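Local coordinates for protein L-hydantoinase (PDB 1GKR) that hydrolyses the cyclic amide ring of hydantoins with two zinc ions, preferring aryl- over alkyl-substituted substrates and with a stereoselectivity that depends on the substrate, at residues D78-A83 against G437-E442; K118-L123 against P376-L381; L338-P343 against S412-M417; G349-R354 against L392-D397; V424-M427 against V432-E435. All coordinates share one frame; numbering follows the deposited sequence.

Contact 1. Residues D78-A83 against G437-E442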
# COMPACT_ATOMS: atom_id res chain seq x y z
N ASP A 78 -8.31 41.85 19.01
CA ASP A 78 -8.38 40.41 18.80
C ASP A 78 -7.62 39.60 19.85
O ASP A 78 -8.04 38.50 20.20
CB ASP A 78 -7.88 40.06 17.40
CG ASP A 78 -8.71 40.70 16.32
OD1 ASP A 78 -8.89 41.94 16.38
OD2 ASP A 78 -9.19 39.98 15.42
N SER A 79 -6.51 40.12 20.35
CA SER A 79 -5.79 39.36 21.35
C SER A 79 -6.64 39.25 22.63
O SER A 79 -6.40 38.41 23.49
CB SER A 79 -4.41 39.99 21.65
OG SER A 79 -4.49 41.10 22.50
N GLU A 80 -7.66 40.09 22.76
CA GLU A 80 -8.52 39.97 23.93
C GLU A 80 -9.44 38.77 23.71
O GLU A 80 -9.83 38.10 24.66
CB GLU A 80 -9.36 41.23 24.16
CG GLU A 80 -8.56 42.43 24.61
CD GLU A 80 -9.39 43.41 25.40
OE1 GLU A 80 -10.64 43.35 25.30
OE2 GLU A 80 -8.81 44.26 26.12
N SER A 81 -9.78 38.51 22.45
CA SER A 81 -10.62 37.36 22.13
C SER A 81 -9.84 36.10 22.48
O SER A 81 -10.42 35.14 23.01
CB SER A 81 -10.97 37.32 20.64
OG SER A 81 -12.05 38.18 20.34
N ALA A 82 -8.54 36.11 22.20
CA ALA A 82 -7.70 34.97 22.51
C ALA A 82 -7.74 34.76 24.03
O ALA A 82 -8.06 33.67 24.51
CB ALA A 82 -6.28 35.21 22.06
N ALA A 83 -7.44 35.82 24.77
CA ALA A 83 -7.43 35.74 26.22
C ALA A 83 -8.69 35.13 26.79
O ALA A 83 -8.61 34.22 27.60
CB ALA A 83 -7.21 37.10 26.82
N GLY A 437 -14.80 36.23 31.57
CA GLY A 437 -15.13 37.21 30.54
C GLY A 437 -14.51 38.59 30.57
O GLY A 437 -14.79 39.41 29.69
N GLU A 438 -13.67 38.86 31.56
CA GLU A 438 -13.04 40.16 31.68
C GLU A 438 -11.55 40.14 31.43
O GLU A 438 -10.83 39.38 32.06
CB GLU A 438 -13.26 40.70 33.09
CG GLU A 438 -14.64 41.22 33.37
CD GLU A 438 -14.74 42.70 33.08
OE1 GLU A 438 -14.89 43.07 31.89
OE2 GLU A 438 -14.66 43.49 34.04
N VAL A 439 -11.08 40.97 30.51
CA VAL A 439 -9.64 41.00 30.31
C VAL A 439 -9.14 41.96 31.38
O VAL A 439 -9.70 43.03 31.55
CB VAL A 439 -9.26 41.51 28.93
CG1 VAL A 439 -7.74 41.67 28.85
CG2 VAL A 439 -9.74 40.54 27.87
N LEU A 440 -8.10 41.56 32.10
CA LEU A 440 -7.57 42.37 33.20
C LEU A 440 -6.16 42.86 32.96
O LEU A 440 -5.49 43.30 33.89
CB LEU A 440 -7.55 41.55 34.48
CG LEU A 440 -8.81 40.78 34.83
CD1 LEU A 440 -8.49 39.66 35.81
CD2 LEU A 440 -9.84 41.73 35.40
N VAL A 441 -5.69 42.79 31.72
CA VAL A 441 -4.32 43.21 31.48
C VAL A 441 -4.25 44.29 30.38
O VAL A 441 -5.08 44.32 29.48
CB VAL A 441 -3.47 41.96 31.15
CG1 VAL A 441 -3.50 41.66 29.67
CG2 VAL A 441 -2.08 42.12 31.68
N GLU A 442 -3.27 45.18 30.48
CA GLU A 442 -3.12 46.25 29.50
C GLU A 442 -2.41 45.83 28.22
O GLU A 442 -1.67 44.85 28.20
CB GLU A 442 -2.41 47.47 30.11
CG GLU A 442 -1.49 47.18 31.30
CD GLU A 442 -0.31 46.27 30.97
OE1 GLU A 442 0.49 46.60 30.06
OE2 GLU A 442 -0.16 45.21 31.65
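Glu80 and Val439 carry this contact, in which the stem of a buried acid crosses the side chain of a valine. The glutamate stands on helix 75-85, which follows the barrel strand bearing the zinc ligands His60 and His62; the valine belongs to the short strand 438-439. Starting at the backbone, Glu80 CB lies 3.8 Å from Val439 CG2. Glu80 CG remains against the same methyl, at 3.9 Å, and the carboxylate carbon Glu80 CD again approaches Val439 CG2 to 3.8 Å. With CG anti to the carbonyl carbon (chi1 -70°) and the chain extended beyond it, the side chain runs on past one branch of the valine to the other: Glu80 OE1 is still next to CG2, whereas Glu80 OE2 is 3.9 Å from Val439 CG1. One methyl, CG2, thus follows nearly the whole chain, and CG1 reaches only OE2. One turn on, Ala83 CB adds a looser contact, 4.4 Å from Val439 CG2, its single methyl suiting a place where the helix faces the strand. No hydrogen bond joins the segments. The carboxylate is paired elsewhere, OE1 in a salt bridge with Arg406 and OE2 in another with Lys118. These two salt bridges probably favour the ionised form and orient the carboxylate, while Val439 covers its aliphatic stem.

Contact 2. Residues K118-L123 against P376-L381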
# COMPACT_ATOMS: atom_id res chain seq x y z
N LYS A 118 -2.02 41.27 23.93
CA LYS A 118 -2.33 41.00 25.32
C LYS A 118 -2.01 39.55 25.74
O LYS A 118 -2.04 39.23 26.93
CB LYS A 118 -3.79 41.35 25.62
CG LYS A 118 -4.12 42.84 25.56
CD LYS A 118 -5.44 43.10 26.29
CE LYS A 118 -5.72 44.58 26.51
NZ LYS A 118 -6.23 45.23 25.26
N VAL A 119 -1.73 38.68 24.78
CA VAL A 119 -1.34 37.31 25.10
C VAL A 119 0.04 37.15 24.46
O VAL A 119 0.47 38.00 23.69
CB VAL A 119 -2.35 36.28 24.54
CG1 VAL A 119 -3.70 36.47 25.22
CG2 VAL A 119 -2.48 36.42 23.05
N ASP A 120 0.77 36.09 24.78
CA ASP A 120 2.11 35.95 24.20
C ASP A 120 2.06 35.56 22.72
O ASP A 120 1.04 35.06 22.23
CB ASP A 120 2.94 34.95 25.02
CG ASP A 120 3.43 35.55 26.35
OD1 ASP A 120 3.15 36.73 26.64
OD2 ASP A 120 4.12 34.83 27.10
N PHE A 121 3.16 35.77 22.01
CA PHE A 121 3.16 35.48 20.59
C PHE A 121 4.50 35.07 20.00
O PHE A 121 5.57 35.39 20.52
CB PHE A 121 2.70 36.73 19.84
CG PHE A 121 3.63 37.91 20.02
CD1 PHE A 121 3.64 38.64 21.20
CD2 PHE A 121 4.55 38.24 19.02
CE1 PHE A 121 4.56 39.68 21.40
CE2 PHE A 121 5.48 39.28 19.22
CZ PHE A 121 5.48 39.99 20.41
N ALA A 122 4.42 34.37 18.87
CA ALA A 122 5.57 33.93 18.11
C ALA A 122 5.24 34.41 16.70
O ALA A 122 4.08 34.67 16.38
CB ALA A 122 5.67 32.41 18.14
N LEU A 123 6.25 34.53 15.84
CA LEU A 123 5.99 35.01 14.49
C LEU A 123 6.48 34.16 13.35
O LEU A 123 7.54 33.53 13.42
CB LEU A 123 6.57 36.40 14.33
CG LEU A 123 5.94 37.47 15.20
CD1 LEU A 123 6.71 38.75 15.02
CD2 LEU A 123 4.49 37.67 14.80
N PRO A 376 8.87 22.83 26.07
CA PRO A 376 8.82 23.02 27.53
C PRO A 376 8.25 24.39 28.00
O PRO A 376 7.42 24.43 28.93
CB PRO A 376 10.24 22.73 27.97
CG PRO A 376 11.04 23.20 26.80
CD PRO A 376 10.26 22.72 25.60
N GLN A 377 8.61 25.49 27.33
CA GLN A 377 8.11 26.81 27.73
C GLN A 377 6.58 26.95 27.64
O GLN A 377 5.95 27.36 28.61
CB GLN A 377 8.76 27.91 26.89
CG GLN A 377 8.44 29.29 27.42
CD GLN A 377 9.03 30.41 26.57
OE1 GLN A 377 9.83 30.16 25.66
NE2 GLN A 377 8.63 31.64 26.86
N LYS A 378 6.01 26.63 26.48
CA LYS A 378 4.55 26.70 26.29
C LYS A 378 4.03 25.29 26.02
O LYS A 378 4.79 24.40 25.70
CB LYS A 378 4.20 27.57 25.08
CG LYS A 378 4.75 28.98 25.14
CD LYS A 378 4.14 29.74 26.28
CE LYS A 378 4.68 31.16 26.33
NZ LYS A 378 4.04 31.93 27.42
N GLY A 379 2.73 25.07 26.16
CA GLY A 379 2.24 23.74 25.84
C GLY A 379 2.09 22.72 26.94
O GLY A 379 1.47 21.70 26.68
N THR A 380 2.70 22.93 28.11
CA THR A 380 2.54 22.02 29.26
C THR A 380 2.81 22.75 30.55
O THR A 380 3.32 23.86 30.55
CB THR A 380 3.50 20.77 29.33
OG1 THR A 380 4.83 21.14 28.95
CG2 THR A 380 2.96 19.62 28.50
N LEU A 381 2.46 22.08 31.64
CA LEU A 381 2.68 22.62 32.96
C LEU A 381 3.70 21.74 33.67
O LEU A 381 3.35 20.81 34.38
CB LEU A 381 1.36 22.65 33.74
CG LEU A 381 0.38 23.84 33.72
CD1 LEU A 381 1.01 25.04 33.04
CD2 LEU A 381 -0.90 23.43 33.03
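Asp120 and Lys378 supply all the buried surface of this contact, in nearly equal shares, and meet as a salt bridge across 9.8 Å between their CA atoms. The long lysine chain spans that gap: after a bend at chi2 (-64°) the rest of it is extended, delivering Lys378 NZ to 2.9 Å from Asp120 OD2. The two side chains stand at about a right angle. The ammonium meets OD2 on its anti side, 22° out of the carboxylate plane, and the methylene Lys378 CE follows at 3.8 Å from the same oxygen. Both ends have further partners. Lys378 NZ also bridges Asp386 and Asp388, while Asp120 OD2 pairs with Arg429 and OD1 accepts from the backbone N of Gln447. Each buried charge therefore has more than one partner of opposite sign, which probably keeps each group ionised. Asp120 opens strand 120-123, which runs parallel to strand 87-92, whose Thr89 touches the lysine. The network lies at the beginning of a barrel strand, away from the zinc site, an arrangement in keeping with the TIM-barrel fold of amidohydrolases, whose metals sit at the opposite, C-terminal ends of the strands.

Contact 3. Residues L338-P343 against S412-M417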
# COMPACT_ATOMS: atom_id res chain seq x y z
N LEU A 338 -10.79 32.88 17.21
CA LEU A 338 -10.01 33.02 18.42
C LEU A 338 -10.83 32.92 19.70
O LEU A 338 -10.34 32.46 20.73
CB LEU A 338 -9.30 34.37 18.38
CG LEU A 338 -7.80 34.38 18.55
CD1 LEU A 338 -7.19 33.10 18.05
CD2 LEU A 338 -7.25 35.58 17.79
N GLU A 339 -12.08 33.36 19.64
CA GLU A 339 -12.92 33.34 20.82
C GLU A 339 -13.81 32.11 20.94
O GLU A 339 -14.34 31.82 22.01
CB GLU A 339 -13.78 34.61 20.84
CG GLU A 339 -14.00 35.19 22.21
CD GLU A 339 -14.63 36.57 22.18
OE1 GLU A 339 -14.07 37.46 21.51
OE2 GLU A 339 -15.68 36.76 22.83
N THR A 340 -13.95 31.37 19.84
CA THR A 340 -14.79 30.18 19.82
C THR A 340 -14.09 28.82 19.65
O THR A 340 -14.74 27.77 19.73
CB THR A 340 -15.82 30.30 18.70
OG1 THR A 340 -15.14 30.51 17.46
CG2 THR A 340 -16.74 31.46 18.96
N SER A 341 -12.78 28.83 19.43
CA SER A 341 -12.05 27.60 19.21
C SER A 341 -12.12 26.57 20.35
O SER A 341 -12.57 25.44 20.14
CB SER A 341 -10.61 27.91 18.91
OG SER A 341 -9.96 26.72 18.55
N LEU A 342 -11.68 26.95 21.54
CA LEU A 342 -11.70 26.01 22.66
C LEU A 342 -13.12 25.63 23.05
O LEU A 342 -13.46 24.45 23.13
CB LEU A 342 -10.98 26.59 23.89
CG LEU A 342 -10.13 25.66 24.79
CD1 LEU A 342 -10.02 26.27 26.17
CD2 LEU A 342 -10.73 24.28 24.89
N PRO A 343 -13.97 26.63 23.32
CA PRO A 343 -15.34 26.26 23.69
C PRO A 343 -16.06 25.38 22.68
O PRO A 343 -16.87 24.52 23.05
CB PRO A 343 -16.03 27.61 23.94
CG PRO A 343 -15.07 28.64 23.41
CD PRO A 343 -13.72 28.05 23.60
N SER A 412 -19.68 35.52 13.32
CA SER A 412 -19.09 34.19 13.41
C SER A 412 -20.01 33.12 12.89
O SER A 412 -21.22 33.22 13.05
CB SER A 412 -18.73 33.90 14.87
OG SER A 412 -18.58 32.51 15.09
N PRO A 413 -19.44 32.07 12.27
CA PRO A 413 -20.21 30.94 11.72
C PRO A 413 -20.92 30.21 12.87
O PRO A 413 -21.94 29.56 12.67
CB PRO A 413 -19.13 30.05 11.11
CG PRO A 413 -17.97 30.95 10.92
CD PRO A 413 -18.00 31.85 12.10
N PHE A 414 -20.38 30.35 14.07
CA PHE A 414 -20.91 29.69 15.26
C PHE A 414 -21.90 30.56 16.01
O PHE A 414 -22.44 30.14 17.03
CB PHE A 414 -19.76 29.33 16.20
CG PHE A 414 -18.66 28.54 15.54
CD1 PHE A 414 -18.92 27.30 14.97
CD2 PHE A 414 -17.38 29.06 15.47
CE1 PHE A 414 -17.92 26.59 14.34
CE2 PHE A 414 -16.36 28.35 14.83
CZ PHE A 414 -16.63 27.11 14.27
N ASP A 415 -22.13 31.77 15.52
CA ASP A 415 -23.04 32.68 16.20
C ASP A 415 -24.34 31.97 16.55
O ASP A 415 -24.92 31.26 15.73
CB ASP A 415 -23.30 33.89 15.31
CG ASP A 415 -23.85 35.08 16.08
OD1 ASP A 415 -23.50 35.28 17.27
OD2 ASP A 415 -24.63 35.83 15.46
N GLY A 416 -24.77 32.13 17.80
CA GLY A 416 -26.00 31.51 18.25
C GLY A 416 -25.91 30.09 18.77
O GLY A 416 -26.79 29.63 19.51
N MET A 417 -24.85 29.37 18.39
CA MET A 417 -24.69 28.00 18.84
C MET A 417 -24.43 27.88 20.33
O MET A 417 -23.84 28.76 20.96
CB MET A 417 -23.56 27.34 18.08
CG MET A 417 -23.99 26.83 16.74
SD MET A 417 -22.63 26.04 15.91
CE MET A 417 -22.95 26.64 14.20
O HOH W 1 -15.76 32.55 15.63
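Thr340 meets Phe414 where the entrance to helix 341-350 faces an ST turn headed by Ser412, in the part of the amidohydrolase fold that approaches the zinc site. Along the first segment, Leu338 comes before the contact and fills the core, its branched chain lying on Ser81 and Ala82 of helix 75-85 and on Asp58 and Val61 of the metal-bearing strand 51-62. Glu339 follows, its OE1 accepting from the backbone N of Arg406. Thr340 then turns toward the other segment. Its OG1 sits between the backbone N and the carbonyl carbon (chi1 56°), a position that brings the hydroxyl obliquely to the phenylalanine ring. Thr340 OG1 is 3.3 Å from Phe414 CD2. Behind it, Thr340 CB lies 3.8 Å from the same ring atom, Phe414 CD2. The hydroxyl has a true polar partner in a water, 2.8 Å from Thr340 OG1, which also bonds Ser412 OG at 2.9 Å. Threonine suits this place because its CB and hydroxyl adjoin the ring while the same hydroxyl bonds the water. From Ser341 the chain is helical, and Met344 of that helix touches the ring of Phe414 too. The side chain of Phe414 is about 10 Å from that of the zinc ligand Asp312. Two overlapping beta turns, type I from Ser412 to Asp415 and type II from Phe414 to Met417, shape the second segment, and within the first of them Phe414 N donates to Ser412 OG at 3.0 Å with an angle of 150°.

Contact 4. Residues G349-R354 against L392-D397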
# COMPACT_ATOMS: atom_id res chain seq x y z
N GLY A 349 -17.03 18.32 21.35
CA GLY A 349 -16.06 17.24 21.37
C GLY A 349 -16.04 16.55 22.72
O GLY A 349 -16.55 15.43 22.88
N VAL A 350 -15.46 17.21 23.72
CA VAL A 350 -15.36 16.65 25.05
C VAL A 350 -16.70 16.38 25.70
O VAL A 350 -17.00 15.23 26.04
CB VAL A 350 -14.52 17.55 25.98
CG1 VAL A 350 -14.54 16.99 27.39
CG2 VAL A 350 -13.09 17.62 25.47
N ASN A 351 -17.52 17.41 25.87
CA ASN A 351 -18.83 17.26 26.51
C ASN A 351 -19.85 16.47 25.71
O ASN A 351 -20.98 16.31 26.15
CB ASN A 351 -19.45 18.62 26.83
CG ASN A 351 -18.87 19.24 28.06
OD1 ASN A 351 -18.15 18.58 28.83
ND2 ASN A 351 -19.18 20.52 28.29
N LYS A 352 -19.46 16.00 24.54
CA LYS A 352 -20.40 15.25 23.73
C LYS A 352 -19.84 13.86 23.57
O LYS A 352 -20.35 13.05 22.79
CB LYS A 352 -20.59 15.95 22.39
CG LYS A 352 -21.89 15.63 21.72
CD LYS A 352 -22.28 16.71 20.74
CE LYS A 352 -22.81 17.94 21.47
NZ LYS A 352 -23.46 18.90 20.53
N GLY A 353 -18.77 13.59 24.31
CA GLY A 353 -18.14 12.29 24.32
C GLY A 353 -17.34 11.82 23.13
O GLY A 353 -16.88 10.69 23.14
N ARG A 354 -17.15 12.64 22.11
CA ARG A 354 -16.36 12.17 20.97
C ARG A 354 -14.89 12.64 20.94
O ARG A 354 -14.20 12.46 19.94
CB ARG A 354 -17.06 12.50 19.65
CG ARG A 354 -17.55 13.90 19.54
CD ARG A 354 -18.94 13.91 18.95
NE ARG A 354 -18.96 13.65 17.51
CZ ARG A 354 -19.25 14.58 16.60
NH1 ARG A 354 -19.52 15.84 16.99
NH2 ARG A 354 -19.29 14.25 15.32
N LEU A 392 -10.97 25.24 33.71
CA LEU A 392 -12.13 24.97 32.88
C LEU A 392 -13.41 24.76 33.66
O LEU A 392 -13.40 24.54 34.85
CB LEU A 392 -11.87 23.72 32.03
CG LEU A 392 -11.26 23.88 30.64
CD1 LEU A 392 -10.09 24.83 30.65
CD2 LEU A 392 -10.83 22.51 30.17
N ASP A 393 -14.53 24.86 32.95
CA ASP A 393 -15.82 24.62 33.55
C ASP A 393 -16.59 23.90 32.46
O ASP A 393 -17.03 24.52 31.49
CB ASP A 393 -16.52 25.93 33.90
CG ASP A 393 -17.77 25.72 34.74
OD1 ASP A 393 -18.57 24.81 34.42
OD2 ASP A 393 -17.95 26.47 35.72
N LEU A 394 -16.71 22.58 32.59
CA LEU A 394 -17.41 21.79 31.59
C LEU A 394 -18.90 21.68 31.87
O LEU A 394 -19.60 20.87 31.26
CB LEU A 394 -16.81 20.38 31.49
CG LEU A 394 -15.41 20.23 30.87
CD1 LEU A 394 -15.14 21.37 29.89
CD2 LEU A 394 -14.38 20.25 31.95
N ASP A 395 -19.39 22.49 32.78
CA ASP A 395 -20.81 22.45 33.09
C ASP A 395 -21.45 23.83 32.97
O ASP A 395 -22.04 24.35 33.91
CB ASP A 395 -21.02 21.86 34.47
CG ASP A 395 -22.47 21.69 34.80
OD1 ASP A 395 -23.23 21.17 33.95
OD2 ASP A 395 -22.87 22.09 35.92
N ILE A 396 -21.33 24.41 31.78
CA ILE A 396 -21.86 25.72 31.47
C ILE A 396 -23.03 25.57 30.52
O ILE A 396 -23.18 24.54 29.86
CB ILE A 396 -20.79 26.58 30.75
CG1 ILE A 396 -19.60 26.82 31.68
CG2 ILE A 396 -21.37 27.88 30.30
CD1 ILE A 396 -19.97 27.41 33.02
N ASP A 397 -23.86 26.59 30.46
CA ASP A 397 -24.99 26.59 29.56
C ASP A 397 -25.10 28.02 29.06
O ASP A 397 -25.41 28.93 29.83
CB ASP A 397 -26.28 26.20 30.27
CG ASP A 397 -27.47 26.23 29.36
OD1 ASP A 397 -27.44 25.54 28.31
OD2 ASP A 397 -28.44 26.96 29.67
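The amide nitrogen of Asn351 is shared between two acceptors: ND2 reaches the backbone oxygen of Leu394, at 3.0 Å between Asn351 ND2 and Leu394 O, and also bonds Thr420 OG1 on strand 418-428. Here the type I beta turn that ends helix 341-350 meets an Asx turn at the end of strand 389-393. The bond to Leu394 O is weak, bent to 128° at the hydrogen, and the threonine hydroxyl is the stronger partner. Asparagine suits the place because its NH2 group carries two hydrogens for two acceptors. The other end of the amide, Asn351 OD1, merely lies near the leucine side chain, 3.5 Å from Leu394 CB and 3.8 Å from Leu394 CG. The asparagine has its CG anti to the carbonyl carbon (chi1 -79°), which directs the amide towards Leu394. Leu394 also touches Phe51 of strand 51-62. Just before the asparagine, Val350 packs on Leu357 and Leu360 of helix 357-372. The turn runs from Val350 to Gly353, closed by a bond from Gly353 N to Val350 O; the positive phi of Gly353 is easily adopted by a residue without a side chain. On the other segment, Asp393 and Ile396 bond through their backbones to Ala422 and Thr420, tying the bend to strand 418-428. The bend itself is held by Asp395 N, which donates to Asp393 OD1 at 3.0 Å.

Contact 5. Residues V424-M427 against V432-E435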
# COMPACT_ATOMS: atom_id res chain seq x y z
N VAL A 424 -12.73 29.56 32.24
CA VAL A 424 -13.33 30.60 33.07
C VAL A 424 -12.26 31.45 33.75
O VAL A 424 -12.57 32.38 34.49
CB VAL A 424 -14.24 30.00 34.18
CG1 VAL A 424 -15.31 29.13 33.56
CG2 VAL A 424 -13.40 29.18 35.15
N LEU A 425 -11.00 31.12 33.51
CA LEU A 425 -9.88 31.85 34.09
C LEU A 425 -8.74 31.49 33.16
O LEU A 425 -8.56 30.33 32.80
CB LEU A 425 -9.58 31.34 35.50
CG LEU A 425 -8.45 31.84 36.43
CD1 LEU A 425 -7.09 31.81 35.75
CD2 LEU A 425 -8.76 33.23 36.89
N THR A 426 -7.98 32.49 32.74
CA THR A 426 -6.86 32.19 31.89
C THR A 426 -5.71 33.06 32.34
O THR A 426 -5.88 34.26 32.54
CB THR A 426 -7.20 32.39 30.38
OG1 THR A 426 -6.22 33.24 29.78
CG2 THR A 426 -8.58 32.96 30.19
N MET A 427 -4.56 32.43 32.57
CA MET A 427 -3.40 33.19 32.99
C MET A 427 -2.19 32.85 32.16
O MET A 427 -2.02 31.71 31.70
CB MET A 427 -3.08 32.96 34.47
CG MET A 427 -2.49 31.60 34.85
SD MET A 427 -1.52 31.65 36.42
CE MET A 427 -2.79 31.82 37.64
N VAL A 432 -3.24 36.57 35.99
CA VAL A 432 -4.56 36.39 35.42
C VAL A 432 -4.84 37.46 34.39
O VAL A 432 -4.91 38.64 34.72
CB VAL A 432 -5.65 36.45 36.51
CG1 VAL A 432 -7.02 36.18 35.89
CG2 VAL A 432 -5.36 35.44 37.59
N VAL A 433 -4.99 37.05 33.13
CA VAL A 433 -5.25 38.00 32.05
C VAL A 433 -6.73 38.06 31.74
O VAL A 433 -7.21 39.04 31.19
CB VAL A 433 -4.49 37.65 30.76
CG1 VAL A 433 -2.98 37.68 30.99
CG2 VAL A 433 -4.94 36.31 30.26
N ALA A 434 -7.46 37.02 32.08
CA ALA A 434 -8.88 37.03 31.83
C ALA A 434 -9.53 36.18 32.88
O ALA A 434 -9.06 35.08 33.20
CB ALA A 434 -9.18 36.49 30.45
N GLU A 435 -10.60 36.71 33.44
CA GLU A 435 -11.32 35.99 34.46
C GLU A 435 -12.78 36.21 34.16
O GLU A 435 -13.23 37.35 34.03
CB GLU A 435 -10.95 36.50 35.84
CG GLU A 435 -11.80 35.94 36.95
CD GLU A 435 -11.10 35.98 38.29
OE1 GLU A 435 -10.44 37.01 38.59
OE2 GLU A 435 -11.20 34.99 39.04
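Thr426 O accepts two bonds across the strands, from Val433 N at 3.0 Å and from Ala434 N at 3.2 Å, with both donors in the carbonyl plane. The answering bond is shorter, 2.8 Å from Thr426 N to Ala434 O, and the same Ala434 O receives a CA-H...O contact from Leu425 CA. On the face of Thr426 and Ala434, Thr426 CG2 lies 3.6 Å from Ala434 CB, the small alanine accepting the threonine methyl. On the other face Leu425 CD2 is 3.6 Å from Val432 CG1 and 3.7 Å from Glu435 OE2, and Met427 lies beside Val432. With Leu425 CG anti to the backbone N (chi1 179°), the leucine tip reaches across to both Val432 and Glu435. The strands form an antiparallel hairpin, 165° between their directions, broken by a classic beta bulge in which Val433 and Ala434 stand opposite Thr426. Val433 CG2 accordingly comes near the threonine, 3.4 Å from Thr426 OG1, a hydroxyl that makes a weak bond to Ala83 O. Further out, Leu425 and Met427 bond through their backbones to Ile391 and Leu389 of strand 389-393, while Val433 bonds to Leu440 beyond the hairpin and packs on Phe445.

Contacts 1 and 5 lie closest together, centres 8 Å apart, and are stitched by Leu440 N to Val433 O (2.8 Å), since strand 438-439 pairs with strand 431-435. Contact 2 joins contact 1 through Lys118, whose NZ is 2.9 Å from Glu80 OE2. Contact 3 meets helix 75-85 of contact 1 where Leu338 packs on Ala82. Contacts 3 and 4 use the start and the end of helix 341-350, with centres 14 Å apart, and contact 4 touches contact 5 where Asp393 packs on Val424. Of the five, contact 3 comes near the zinc site, through the side chain of Phe414, whereas the others lie away from it.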